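Local coordinates for Obg-like ATPase 1 (Schizosaccharomyces pombe, PDB 1NI3), which hydrolyses ATP, and GTP less efficiently, and negatively regulates the G2/M transition of the cell cycle, at residues Val12-Pro17 with Leu222-Val227. Numbering follows the deposited sequence.
Sequences VQWGRP and LTAKPV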
loop_
_atom_site.group_PDB
_atom_site.type_symbol
_atom_site.label_atom_id
_atom_site.label_comp_id
_atom_site.label_asym_id
_atom_site.label_seq_id
_atom_site.Cartn_x
_atom_site.Cartn_y
_atom_site.Cartn_z
ATOM N N VAL A 12 -12.892 -10.808 5.607
ATOM C CA VAL A 12 -13.499 -9.708 4.830
ATOM C C VAL A 12 -12.453 -9.030 3.927
ATOM O O VAL A 12 -11.283 -8.889 4.303
ATOM C CB VAL A 12 -14.131 -8.597 5.735
ATOM C CG1 VAL A 12 -14.547 -7.394 4.891
ATOM C CG2 VAL A 12 -15.348 -9.150 6.469
ATOM N N GLN A 13 -12.881 -8.618 2.734
ATOM C CA GLN A 13 -11.996 -7.954 1.774
ATOM C C GLN A 13 -12.524 -6.590 1.392
ATOM O O GLN A 13 -13.706 -6.422 1.108
ATOM C CB GLN A 13 -11.794 -8.820 0.530
ATOM C CG GLN A 13 -10.686 -9.822 0.736
ATOM C CD GLN A 13 -9.436 -9.150 1.255
ATOM O OE1 GLN A 13 -8.793 -8.381 0.542
ATOM N NE2 GLN A 13 -9.104 -9.407 2.517
ATOM N N TRP A 14 -11.615 -5.627 1.358
ATOM C CA TRP A 14 -11.958 -4.247 1.088
ATOM C C TRP A 14 -11.047 -3.628 0.029
ATOM O O TRP A 14 -9.847 -3.867 0.027
ATOM C CB TRP A 14 -11.849 -3.503 2.417
ATOM C CG TRP A 14 -12.031 -2.059 2.363
ATOM C CD1 TRP A 14 -11.142 -1.144 1.912
ATOM C CD2 TRP A 14 -13.192 -1.334 2.779
ATOM N NE1 TRP A 14 -11.680 0.114 2.005
ATOM C CE2 TRP A 14 -12.952 0.024 2.518
ATOM C CE3 TRP A 14 -14.432 -1.709 3.319
ATOM C CZ2 TRP A 14 -13.882 1.026 2.799
ATOM C CZ3 TRP A 14 -15.360 -0.719 3.603
ATOM C CH2 TRP A 14 -15.085 0.635 3.325
ATOM N N GLY A 15 -11.614 -2.835 -0.873
ATOM C CA GLY A 15 -10.792 -2.222 -1.897
ATOM C C GLY A 15 -10.967 -2.802 -3.287
ATOM O O GLY A 15 -11.860 -3.609 -3.545
ATOM N N ARG A 16 -10.099 -2.377 -4.190
ATOM C CA ARG A 16 -10.148 -2.813 -5.574
ATOM C C ARG A 16 -9.701 -4.278 -5.751
ATOM O O ARG A 16 -8.797 -4.754 -5.065
ATOM C CB ARG A 16 -9.283 -1.847 -6.397
ATOM C CG ARG A 16 -9.113 -2.149 -7.860
ATOM C CD ARG A 16 -9.278 -0.876 -8.707
ATOM N NE ARG A 16 -8.480 0.262 -8.248
ATOM C CZ ARG A 16 -8.656 1.510 -8.695
ATOM N NH1 ARG A 16 -9.594 1.768 -9.599
ATOM N NH2 ARG A 16 -7.902 2.507 -8.248
ATOM N N PRO A 17 -10.375 -5.025 -6.640
ATOM C CA PRO A 17 -10.085 -6.433 -6.942
ATOM C C PRO A 17 -8.749 -6.621 -7.641
ATOM O O PRO A 17 -8.324 -5.757 -8.417
ATOM C CB PRO A 17 -11.231 -6.837 -7.866
ATOM C CG PRO A 17 -12.349 -5.978 -7.401
ATOM C CD PRO A 17 -11.670 -4.640 -7.220
ATOM N N LEU A 222 -12.290 8.105 -2.301
ATOM C CA LEU A 222 -10.945 8.482 -1.920
ATOM C C LEU A 222 -10.698 8.021 -0.492
ATOM O O LEU A 222 -9.670 7.422 -0.158
ATOM C CB LEU A 222 -10.795 10.002 -1.986
ATOM C CG LEU A 222 -10.373 10.571 -3.337
ATOM C CD1 LEU A 222 -10.803 12.016 -3.454
ATOM C CD2 LEU A 222 -8.865 10.433 -3.491
ATOM N N THR A 223 -11.695 8.296 0.336
ATOM C CA THR A 223 -11.692 7.996 1.761
ATOM C C THR A 223 -11.841 6.495 2.104
ATOM O O THR A 223 -12.007 6.128 3.276
ATOM C CB THR A 223 -12.806 8.844 2.435
ATOM O OG1 THR A 223 -12.428 9.187 3.767
ATOM C CG2 THR A 223 -14.134 8.108 2.443
ATOM N N ALA A 224 -11.763 5.642 1.080
ATOM C CA ALA A 224 -11.844 4.201 1.247
ATOM C C ALA A 224 -10.443 3.609 1.322
ATOM O O ALA A 224 -10.216 2.638 2.015
ATOM C CB ALA A 224 -12.607 3.586 0.078
ATOM N N LYS A 225 -9.506 4.218 0.610
ATOM C CA LYS A 225 -8.127 3.734 0.568
ATOM C C LYS A 225 -7.394 3.830 1.900
ATOM O O LYS A 225 -7.481 4.845 2.599
ATOM C CB LYS A 225 -7.325 4.511 -0.474
ATOM C CG LYS A 225 -8.079 4.754 -1.768
ATOM C CD LYS A 225 -7.251 5.574 -2.744
ATOM C CE LYS A 225 -8.069 5.938 -3.965
ATOM N NZ LYS A 225 -8.538 4.735 -4.698
ATOM N N PRO A 226 -6.660 2.772 2.284
ATOM C CA PRO A 226 -5.974 2.932 3.567
ATOM C C PRO A 226 -4.878 3.987 3.439
ATOM O O PRO A 226 -4.394 4.274 2.339
ATOM C CB PRO A 226 -5.430 1.536 3.854
ATOM C CG PRO A 226 -5.264 0.940 2.488
ATOM C CD PRO A 226 -6.498 1.405 1.768
ATOM N N VAL A 227 -4.497 4.573 4.566
ATOM C CA VAL A 227 -3.483 5.615 4.558
ATOM C C VAL A 227 -2.356 5.305 5.535
ATOM O O VAL A 227 -2.583 4.810 6.635
ATOM C CB VAL A 227 -4.095 6.979 4.923
ATOM C CG1 VAL A 227 -3.040 8.071 4.824
ATOM C CG2 VAL A 227 -5.271 7.279 4.006
#
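Trp14 reaches Ala224 with the nitrogen edge of its indole: NE1 donates a hydrogen bond to the Ala224 carbonyl O at 2.9 Å, with an N-H...O angle of 157°. The bond is moderately straight but not lone-pair directed, since the donor stands 39° above the carbonyl plane, while the oxygen lies near the plane of the ring. Beside it, CZ2 of Trp14 packs against CB of Ala224 at 3.9 Å, the methyl lying off the ring plane. With CG anti to the backbone N (chi1 174°), the ring extends from its extended loop backbone toward the 3-10 turn 222-224.

Farther along, Arg16 NH2 and Lys225 NZ come within 4.2 Å of each other. Nearby oxygens probably offset the like charges: Arg16 NE forms a salt bridge with Asp117 OD1, NH2 of Arg16 hydrogen-bonds to Arg114 O, and Lys225 NZ to Val116 O.

In the second shell, Asn217 OD1 accepts from Gly15 N, and Val213 of helix 210-217 touches Trp14. The contact thus packs the N-terminal loop preceding strand 22-27 on the connection from helix 210-217 to strand 227-232 of the G domain.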